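Local coordinates for ribosome-inactivating protein 3 (Zea mays, PDB 2PQG) that is a maize member of the ribosome-inactivating protein family, a single chain that combines a mixed beta sheet with many helices, at residues 36-41 and 254-259; 83-88 and 99-104; 133-138 and 175-180. All coordinates share one frame; numbering follows the deposited sequence.

Contact 1: 36-41 and 254-259; sequences IFQPVL and RIVALV
Val256 meets the side chain of Gln38 twice over. Its carbonyl O accepts from Gln38 NE2 at 3.1 Å with an N-H...O angle of 149°; the donor stands above the carbonyl plane, while the oxygen lies close to the plane of the amide. Val256 CG2 also sits only 3.2 Å from Gln38 NE2, a tight fit. The glutamine chain bends at chi2 (89°), which puts CD beside the valine. At Ala257 it is the backbone that touches: its O rests against Gln38 CB at 3.1 Å and also reaches CD of Pro39. Leu258 then spreads its two methyls over the other segment. CD2 lies against the proline ring, 3.8 Å from Pro39 CB, and CD1 meets Leu41 CD2, those two leucine chains crossing at about a right angle.

Val259 closes the row with a single beta bridge to Val40. Its N donates to Pro39 O at 3.2 Å and its O accepts from Leu41 N at 3.1 Å, the latter bond almost straight at 172°. Val259 CG2 packs against Ile36 CG2 and Val40 CG2, each 4.0 Å from it, while CG1 lies near Gln38 OE1. Phe228 of helix 220-232 touches both Ile36 and Val40, and Ile27 of helix 15-27 touches Pro39 and Leu258. Two loops, one from early in the chain and one from near its C terminus, are thus joined by three hydrogen bonds among neutral amide groups and by aliphatic packing, with no charged group taking part.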
loop_
_atom_site.group_PDB
_atom_site.type_symbol
_atom_site.label_atom_id
_atom_site.label_comp_id
_atom_site.label_asym_id
_atom_site.label_seq_id
_atom_site.Cartn_x
_atom_site.Cartn_y
_atom_site.Cartn_z
ATOM N N ILE A 36 9.855 -2.484 -22.718
ATOM C CA ILE A 36 9.225 -2.077 -21.469
ATOM C C ILE A 36 10.256 -1.338 -20.609
ATOM O O ILE A 36 11.159 -1.957 -20.041
ATOM C CB ILE A 36 8.685 -3.310 -20.692
ATOM C CG1 ILE A 36 7.692 -4.076 -21.566
ATOM C CG2 ILE A 36 7.990 -2.868 -19.413
ATOM C CD1 ILE A 36 7.006 -5.249 -20.867
ATOM N N PHE A 37 10.126 -0.016 -20.525
ATOM C CA PHE A 37 11.047 0.799 -19.740
ATOM C C PHE A 37 11.154 0.331 -18.287
ATOM O O PHE A 37 12.253 0.159 -17.773
ATOM C CB PHE A 37 10.609 2.266 -19.765
ATOM C CG PHE A 37 10.744 2.926 -21.112
ATOM C CD1 PHE A 37 9.901 3.982 -21.464
ATOM C CD2 PHE A 37 11.720 2.513 -22.021
ATOM C CE1 PHE A 37 10.024 4.619 -22.704
ATOM C CE2 PHE A 37 11.854 3.142 -23.264
ATOM C CZ PHE A 37 11.003 4.198 -23.605
ATOM N N GLN A 38 10.017 0.120 -17.629
ATOM C CA GLN A 38 10.014 -0.307 -16.234
ATOM C C GLN A 38 10.379 -1.765 -16.019
ATOM O O GLN A 38 10.111 -2.614 -16.863
ATOM C CB GLN A 38 8.637 -0.100 -15.598
ATOM C CG GLN A 38 8.063 1.289 -15.722
ATOM C CD GLN A 38 7.261 1.477 -16.991
ATOM O OE1 GLN A 38 7.290 0.636 -17.893
ATOM N NE2 GLN A 38 6.542 2.591 -17.072
ATOM N N PRO A 39 11.014 -2.069 -14.879
ATOM C CA PRO A 39 11.391 -3.443 -14.560
ATOM C C PRO A 39 10.106 -4.241 -14.369
ATOM O O PRO A 39 9.105 -3.704 -13.892
ATOM C CB PRO A 39 12.160 -3.290 -13.253
ATOM C CG PRO A 39 12.844 -1.997 -13.436
ATOM C CD PRO A 39 11.759 -1.122 -14.030
ATOM N N VAL A 40 10.143 -5.518 -14.735
ATOM C CA VAL A 40 8.986 -6.397 -14.608
ATOM C C VAL A 40 9.134 -7.246 -13.348
ATOM O O VAL A 40 10.116 -7.983 -13.199
ATOM C CB VAL A 40 8.878 -7.326 -15.828
ATOM C CG1 VAL A 40 7.561 -8.084 -15.792
ATOM C CG2 VAL A 40 8.995 -6.515 -17.098
ATOM N N LEU A 41 8.156 -7.141 -12.448
ATOM C CA LEU A 41 8.176 -7.882 -11.192
ATOM C C LEU A 41 8.082 -9.388 -11.409
ATOM O O LEU A 41 7.694 -9.844 -12.483
ATOM C CB LEU A 41 7.025 -7.421 -10.299
ATOM C CG LEU A 41 7.097 -5.962 -9.859
ATOM C CD1 LEU A 41 5.811 -5.587 -9.152
ATOM C CD2 LEU A 41 8.286 -5.748 -8.951
ATOM N N ARG A 254 6.250 8.060 -16.852
ATOM C CA ARG A 254 6.269 9.123 -15.846
ATOM C C ARG A 254 5.298 8.788 -14.719
ATOM O O ARG A 254 5.170 9.543 -13.746
ATOM C CB ARG A 254 5.804 10.431 -16.472
ATOM C CG ARG A 254 6.876 11.255 -17.131
ATOM C CD ARG A 254 6.897 12.677 -16.586
ATOM N NE ARG A 254 7.375 12.738 -15.204
ATOM C CZ ARG A 254 7.601 13.868 -14.537
ATOM N NH1 ARG A 254 7.392 15.041 -15.123
ATOM N NH2 ARG A 254 8.042 13.829 -13.286
ATOM N N ILE A 255 4.666 7.625 -14.814
ATOM C CA ILE A 255 3.612 7.231 -13.905
ATOM C C ILE A 255 3.844 5.966 -13.104
ATOM O O ILE A 255 3.705 5.967 -11.885
ATOM C CB ILE A 255 2.316 7.097 -14.754
ATOM C CG1 ILE A 255 1.851 8.472 -15.253
ATOM C CG2 ILE A 255 1.223 6.397 -13.992
ATOM C CD1 ILE A 255 0.643 8.412 -16.169
ATOM N N VAL A 256 4.138 4.885 -13.816
ATOM C CA VAL A 256 4.410 3.609 -13.167
ATOM C C VAL A 256 5.912 3.361 -13.163
ATOM O O VAL A 256 6.605 3.628 -14.145
ATOM C CB VAL A 256 3.712 2.424 -13.867
ATOM C CG1 VAL A 256 2.251 2.376 -13.459
ATOM C CG2 VAL A 256 3.841 2.566 -15.370
ATOM N N ALA A 257 6.413 2.856 -12.041
ATOM C CA ALA A 257 7.835 2.577 -11.890
ATOM C C ALA A 257 8.102 1.094 -12.086
ATOM O O ALA A 257 9.108 0.717 -12.673
ATOM C CB ALA A 257 8.317 3.027 -10.506
ATOM N N LEU A 258 7.192 0.255 -11.602
ATOM C CA LEU A 258 7.339 -1.189 -11.737
ATOM C C LEU A 258 6.049 -1.817 -12.264
ATOM O O LEU A 258 4.970 -1.602 -11.702
ATOM C CB LEU A 258 7.689 -1.805 -10.385
ATOM C CG LEU A 258 8.958 -1.300 -9.693
ATOM C CD1 LEU A 258 8.946 -1.762 -8.239
ATOM C CD2 LEU A 258 10.197 -1.800 -10.423
ATOM N N VAL A 259 6.155 -2.603 -13.334
ATOM C CA VAL A 259 4.969 -3.229 -13.898
ATOM C C VAL A 259 4.771 -4.673 -13.503
ATOM O O VAL A 259 5.720 -5.421 -13.264
ATOM C CB VAL A 259 4.949 -3.160 -15.433
ATOM C CG1 VAL A 259 4.959 -1.718 -15.877
ATOM C CG2 VAL A 259 6.121 -3.926 -16.009
#

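Contact 2: 83-88 and 99-104; sequences VWWEFG and NPRWLG
Trp85 carries Arg101 over one face of its indole: Arg101 CB stands 3.9 Å from the centroid of the six-membered ring, a CH-pi contact offset toward the rim. The arginine chain runs on extended, so that CD comes over Trp85 CH2. The two residues are bridge partners in a short parallel pair of strands, 84-86 and 101-102, at one edge of the mixed sheet. Backbone bonds stitch the pair in parallel register: Arg101 N to Trp84 O at 2.7 Å, Glu86 N to Arg101 O at 2.8 Å, and Leu103 N to Glu86 O at 3.0 Å. Leu103 CD2 touches Trp85 CE3, and its CD1 touches Phe87 CD2.

Glu86 and Trp102 form the next bridge and point to the other side of the sheet. Their side chains lie side by side, with Glu86 CD 3.9 Å from Trp102 CZ3 and the carboxylate and ring planes 40° apart. Leu95 N and Leu96 N donate to the two carboxylate oxygens, holding the group in place beside the ring, while His94 stacks on Trp102. Gly88 CA comes obliquely to that indole, 3.3 Å from Trp102 CE3. Before the first bridge, one water joins the segments, donating to Asn99 O and accepting from Trp84 N at 2.7 Å.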
loop_
_atom_site.group_PDB
_atom_site.type_symbol
_atom_site.label_atom_id
_atom_site.label_comp_id
_atom_site.label_asym_id
_atom_site.label_seq_id
_atom_site.Cartn_x
_atom_site.Cartn_y
_atom_site.Cartn_z
ATOM N N VAL A 83 2.628 -10.337 16.986
ATOM C CA VAL A 83 1.358 -10.847 16.485
ATOM C C VAL A 83 1.185 -10.435 15.031
ATOM O O VAL A 83 1.270 -9.248 14.702
ATOM C CB VAL A 83 0.168 -10.292 17.269
ATOM C CG1 VAL A 83 -1.123 -10.845 16.695
ATOM C CG2 VAL A 83 0.306 -10.642 18.734
ATOM N N TRP A 84 0.957 -11.411 14.159
ATOM C CA TRP A 84 0.771 -11.119 12.740
ATOM C C TRP A 84 -0.696 -10.951 12.426
ATOM O O TRP A 84 -1.522 -11.781 12.799
ATOM C CB TRP A 84 1.339 -12.229 11.856
ATOM C CG TRP A 84 2.824 -12.162 11.688
ATOM C CD1 TRP A 84 3.759 -12.883 12.373
ATOM C CD2 TRP A 84 3.549 -11.315 10.784
ATOM N NE1 TRP A 84 5.020 -12.541 11.951
ATOM C CE2 TRP A 84 4.923 -11.584 10.978
ATOM C CE3 TRP A 84 3.172 -10.360 9.832
ATOM C CZ2 TRP A 84 5.924 -10.926 10.254
ATOM C CZ3 TRP A 84 4.167 -9.706 9.114
ATOM C CH2 TRP A 84 5.529 -9.994 9.328
ATOM N N TRP A 85 -1.010 -9.864 11.737
ATOM C CA TRP A 85 -2.374 -9.555 11.352
ATOM C C TRP A 85 -2.454 -9.594 9.845
ATOM O O TRP A 85 -1.797 -8.809 9.163
ATOM C CB TRP A 85 -2.748 -8.174 11.850
ATOM C CG TRP A 85 -2.883 -8.115 13.315
ATOM C CD1 TRP A 85 -1.929 -7.744 14.234
ATOM C CD2 TRP A 85 -4.044 -8.461 14.056
ATOM N NE1 TRP A 85 -2.443 -7.826 15.508
ATOM C CE2 TRP A 85 -3.746 -8.246 15.428
ATOM C CE3 TRP A 85 -5.328 -8.891 13.697
ATOM C CZ2 TRP A 85 -4.677 -8.502 16.442
ATOM C CZ3 TRP A 85 -6.253 -9.143 14.709
ATOM C CH2 TRP A 85 -5.927 -8.926 16.063
ATOM N N GLU A 86 -3.276 -10.499 9.328
ATOM C CA GLU A 86 -3.408 -10.669 7.887
ATOM C C GLU A 86 -4.742 -10.263 7.263
ATOM O O GLU A 86 -5.814 -10.441 7.848
ATOM C CB GLU A 86 -3.122 -12.126 7.547
ATOM C CG GLU A 86 -2.827 -12.376 6.091
ATOM C CD GLU A 86 -2.601 -13.843 5.802
ATOM O OE1 GLU A 86 -2.323 -14.598 6.760
ATOM O OE2 GLU A 86 -2.689 -14.236 4.618
ATOM N N PHE A 87 -4.656 -9.717 6.055
ATOM C CA PHE A 87 -5.837 -9.299 5.306
ATOM C C PHE A 87 -6.670 -10.533 4.985
ATOM O O PHE A 87 -6.170 -11.490 4.389
ATOM C CB PHE A 87 -5.419 -8.607 4.006
ATOM C CG PHE A 87 -5.142 -7.140 4.153
ATOM C CD1 PHE A 87 -3.980 -6.590 3.632
ATOM C CD2 PHE A 87 -6.060 -6.304 4.776
ATOM C CE1 PHE A 87 -3.736 -5.227 3.717
ATOM C CE2 PHE A 87 -5.828 -4.944 4.866
ATOM C CZ PHE A 87 -4.660 -4.402 4.337
ATOM N N GLY A 88 -7.935 -10.510 5.385
ATOM C CA GLY A 88 -8.803 -11.640 5.138
ATOM C C GLY A 88 -9.797 -11.802 6.264
ATOM O O GLY A 88 -9.903 -10.933 7.129
ATOM N N ASN A 99 1.180 -18.214 13.394
ATOM C CA ASN A 99 -0.081 -17.942 14.100
ATOM C C ASN A 99 -0.722 -16.611 13.738
ATOM O O ASN A 99 -1.065 -15.821 14.620
ATOM C CB ASN A 99 0.153 -17.977 15.621
ATOM C CG ASN A 99 0.316 -19.385 16.159
ATOM O OD1 ASN A 99 1.022 -19.601 17.142
ATOM N ND2 ASN A 99 -0.352 -20.350 15.526
ATOM N N PRO A 100 -0.916 -16.351 12.440
ATOM C CA PRO A 100 -1.524 -15.082 12.036
ATOM C C PRO A 100 -3.004 -14.954 12.377
ATOM O O PRO A 100 -3.746 -15.938 12.373
ATOM C CB PRO A 100 -1.262 -15.042 10.533
ATOM C CG PRO A 100 -1.340 -16.472 10.150
ATOM C CD PRO A 100 -0.601 -17.182 11.265
ATOM N N ARG A 101 -3.415 -13.730 12.687
ATOM C CA ARG A 101 -4.803 -13.438 13.015
ATOM C C ARG A 101 -5.454 -12.728 11.834
ATOM O O ARG A 101 -4.806 -11.930 11.144
ATOM C CB ARG A 101 -4.882 -12.548 14.253
ATOM C CG ARG A 101 -4.632 -13.285 15.524
ATOM C CD ARG A 101 -4.595 -12.355 16.716
ATOM N NE ARG A 101 -5.047 -13.042 17.922
ATOM C CZ ARG A 101 -6.314 -13.379 18.151
ATOM N NH1 ARG A 101 -6.639 -14.007 19.273
ATOM N NH2 ARG A 101 -7.262 -13.074 17.269
ATOM N N TRP A 102 -6.727 -13.033 11.600
ATOM C CA TRP A 102 -7.479 -12.408 10.521
ATOM C C TRP A 102 -7.958 -11.022 10.959
ATOM O O TRP A 102 -8.518 -10.873 12.046
ATOM C CB TRP A 102 -8.693 -13.268 10.150
ATOM C CG TRP A 102 -8.387 -14.510 9.346
ATOM C CD1 TRP A 102 -8.743 -15.802 9.654
ATOM C CD2 TRP A 102 -7.719 -14.572 8.076
ATOM N NE1 TRP A 102 -8.331 -16.657 8.660
ATOM C CE2 TRP A 102 -7.689 -15.936 7.687
ATOM C CE3 TRP A 102 -7.116 -13.617 7.245
ATOM C CZ2 TRP A 102 -7.109 -16.361 6.481
ATOM C CZ3 TRP A 102 -6.534 -14.043 6.039
ATOM C CH2 TRP A 102 -6.525 -15.407 5.682
ATOM N N LEU A 103 -7.729 -10.015 10.120
ATOM C CA LEU A 103 -8.165 -8.660 10.427
ATOM C C LEU A 103 -9.694 -8.598 10.322
ATOM O O LEU A 103 -10.341 -7.765 10.955
ATOM C CB LEU A 103 -7.512 -7.654 9.464
ATOM C CG LEU A 103 -6.092 -7.170 9.827
ATOM C CD1 LEU A 103 -5.434 -6.389 8.677
ATOM C CD2 LEU A 103 -6.183 -6.295 11.072
ATOM N N GLY A 104 -10.271 -9.502 9.535
ATOM C CA GLY A 104 -11.715 -9.519 9.378
ATOM C C GLY A 104 -12.174 -8.838 8.100
ATOM O O GLY A 104 -13.312 -9.011 7.665
HETATM O O HOH W 1 0.870 -13.943 15.207
#

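Contact 3: 133-138 and 175-180; sequences NDLAKK and SKLVKL
Leu135 and three residues of the helix running through 175-180 make up the apolar part of this helix-to-helix contact. Leu135 CD1 does most of the touching: it lies 3.5 Å from Leu177 CD2, where the two side chains cross obliquely, and 3.9 Å from Leu180 CD1, which it meets tip to tip. One branch methyl is therefore pressed against two leucines spaced three residues apart, on one flank of the helix. Behind it, Leu135 CG rests on the aliphatic root of a lysine, 3.9 Å from Lys176 CB.

The electrostatic part is looser. Asp134 and Lys176 cross at about a right angle, and the carboxylate oxygen OD2 comes 3.6 Å from Lys176 CE. The lysine chain is bent at chi2 (-61°), and its CG and CE are the atoms that meet the aspartate. Asp134 OD2 and Lys176 NZ remain 4.2 Å apart, too far for a salt bridge, though the opposite charges probably still attract. Asp172 has its own carboxylate close to that of Asp134 and forms a long, weak ion pair with Lys176, which may make the surroundings of the lysine more acidic.

No hydrogen bond crosses between the two segments. Within the first, a type I turn from Leu135 to Lys138 follows, with Lys138 N bonded to Leu135 O at 2.9 Å. The contact thus joins helices 125-135 and 171-189, with Phe77 of strand 74-78 touching Leu135, Leu177 and Lys138, and with Lys138 forming a cation-pi pair with Trp85 of strand 84-86.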
loop_
_atom_site.group_PDB
_atom_site.type_symbol
_atom_site.label_atom_id
_atom_site.label_comp_id
_atom_site.label_asym_id
_atom_site.label_seq_id
_atom_site.Cartn_x
_atom_site.Cartn_y
_atom_site.Cartn_z
ATOM N N ASN A 133 2.392 3.954 15.124
ATOM C CA ASN A 133 2.188 3.939 16.564
ATOM C C ASN A 133 0.835 3.349 16.920
ATOM O O ASN A 133 0.699 2.650 17.924
ATOM C CB ASN A 133 2.341 5.356 17.129
ATOM C CG ASN A 133 3.792 5.815 17.155
ATOM O OD1 ASN A 133 4.077 7.012 17.203
ATOM N ND2 ASN A 133 4.720 4.855 17.130
ATOM N N ASP A 134 -0.155 3.616 16.078
ATOM C CA ASP A 134 -1.511 3.118 16.280
ATOM C C ASP A 134 -1.569 1.610 16.048
ATOM O O ASP A 134 -2.041 0.862 16.906
ATOM C CB ASP A 134 -2.464 3.809 15.304
ATOM C CG ASP A 134 -3.903 3.800 15.780
ATOM O OD1 ASP A 134 -4.373 2.757 16.275
ATOM O OD2 ASP A 134 -4.569 4.847 15.647
ATOM N N LEU A 135 -1.093 1.173 14.882
ATOM C CA LEU A 135 -1.105 -0.245 14.525
ATOM C C LEU A 135 -0.188 -1.106 15.395
ATOM O O LEU A 135 -0.401 -2.316 15.533
ATOM C CB LEU A 135 -0.750 -0.416 13.040
ATOM C CG LEU A 135 -1.799 0.155 12.079
ATOM C CD1 LEU A 135 -1.284 0.064 10.651
ATOM C CD2 LEU A 135 -3.126 -0.604 12.238
ATOM N N ALA A 136 0.832 -0.485 15.979
ATOM C CA ALA A 136 1.752 -1.209 16.851
ATOM C C ALA A 136 0.962 -1.703 18.048
ATOM O O ALA A 136 1.410 -2.587 18.769
ATOM C CB ALA A 136 2.875 -0.299 17.315
ATOM N N LYS A 137 -0.215 -1.117 18.255
ATOM C CA LYS A 137 -1.082 -1.498 19.364
ATOM C C LYS A 137 -2.331 -2.240 18.913
ATOM O O LYS A 137 -3.251 -2.396 19.717
ATOM C CB LYS A 137 -1.550 -0.276 20.149
ATOM C CG LYS A 137 -0.536 0.811 20.286
ATOM C CD LYS A 137 -0.936 1.745 21.402
ATOM C CE LYS A 137 0.152 2.767 21.656
ATOM N NZ LYS A 137 0.256 3.084 23.107
ATOM N N LYS A 138 -2.387 -2.687 17.655
ATOM C CA LYS A 138 -3.577 -3.397 17.194
ATOM C C LYS A 138 -4.016 -4.344 18.286
ATOM O O LYS A 138 -3.268 -5.208 18.740
ATOM C CB LYS A 138 -3.334 -4.198 15.918
ATOM C CG LYS A 138 -4.560 -5.008 15.500
ATOM C CD LYS A 138 -5.538 -4.193 14.680
ATOM C CE LYS A 138 -6.962 -4.675 14.897
ATOM N NZ LYS A 138 -7.085 -6.156 14.847
ATOM N N SER A 175 -8.197 2.791 8.448
ATOM C CA SER A 175 -7.713 4.114 8.099
ATOM C C SER A 175 -6.196 4.197 8.095
ATOM O O SER A 175 -5.606 4.720 7.154
ATOM C CB SER A 175 -8.295 5.134 9.072
ATOM O OG SER A 175 -7.760 6.416 8.834
ATOM N N LYS A 176 -5.574 3.683 9.151
ATOM C CA LYS A 176 -4.120 3.694 9.274
ATOM C C LYS A 176 -3.485 2.765 8.233
ATOM O O LYS A 176 -2.423 3.065 7.670
ATOM C CB LYS A 176 -3.728 3.269 10.685
ATOM C CG LYS A 176 -4.247 4.236 11.761
ATOM C CD LYS A 176 -3.651 5.624 11.541
ATOM C CE LYS A 176 -4.085 6.646 12.581
ATOM N NZ LYS A 176 -5.397 7.241 12.243
ATOM N N LEU A 177 -4.149 1.646 7.961
ATOM C CA LEU A 177 -3.636 0.697 6.987
ATOM C C LEU A 177 -3.637 1.220 5.560
ATOM O O LEU A 177 -2.675 1.002 4.828
ATOM C CB LEU A 177 -4.414 -0.621 7.061
ATOM C CG LEU A 177 -3.942 -1.568 8.175
ATOM C CD1 LEU A 177 -4.779 -2.831 8.192
ATOM C CD2 LEU A 177 -2.467 -1.908 7.956
ATOM N N VAL A 178 -4.694 1.925 5.161
ATOM C CA VAL A 178 -4.757 2.444 3.796
ATOM C C VAL A 178 -3.833 3.647 3.573
ATOM O O VAL A 178 -3.661 4.100 2.447
ATOM C CB VAL A 178 -6.211 2.814 3.395
ATOM C CG1 VAL A 178 -6.617 4.118 4.050
ATOM C CG2 VAL A 178 -6.336 2.864 1.874
ATOM N N LYS A 179 -3.237 4.166 4.638
ATOM C CA LYS A 179 -2.316 5.284 4.492
ATOM C C LYS A 179 -0.950 4.699 4.138
ATOM O O LYS A 179 -0.191 5.282 3.350
ATOM C CB LYS A 179 -2.210 6.077 5.793
ATOM C CG LYS A 179 -3.457 6.848 6.161
ATOM C CD LYS A 179 -3.261 7.592 7.466
ATOM C CE LYS A 179 -4.445 8.491 7.764
ATOM N NZ LYS A 179 -4.724 9.395 6.622
ATOM N N LEU A 180 -0.648 3.537 4.720
ATOM C CA LEU A 180 0.625 2.861 4.477
ATOM C C LEU A 180 0.601 2.124 3.144
ATOM O O LEU A 180 1.626 2.002 2.478
ATOM C CB LEU A 180 0.933 1.877 5.610
ATOM C CG LEU A 180 1.020 2.480 7.016
ATOM C CD1 LEU A 180 1.265 1.364 8.027
ATOM C CD2 LEU A 180 2.125 3.535 7.080
#

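From the N terminus the chain first passes 36-41, whose partner 254-259 comes only near the C terminus, so contact 1 encloses most of the chain, all but strand 2-7 and helix 15-27 among its regular elements, and contacts 2 and 3 with it. Inside that span contact 2 closes a short loop between the last two strands of the sheet, and contact 3 opens afterwards, bringing helix 125-135 against helix 171-189; the two are in series and do not cross. They also touch, Leu103 CD1 lying 3.7 Å from Leu177 CD1, which ties the sheet edge to helix 171-189. Contact 1 lies on the opposite side of the chain's centre, its centre about 31 Å from that of contact 2.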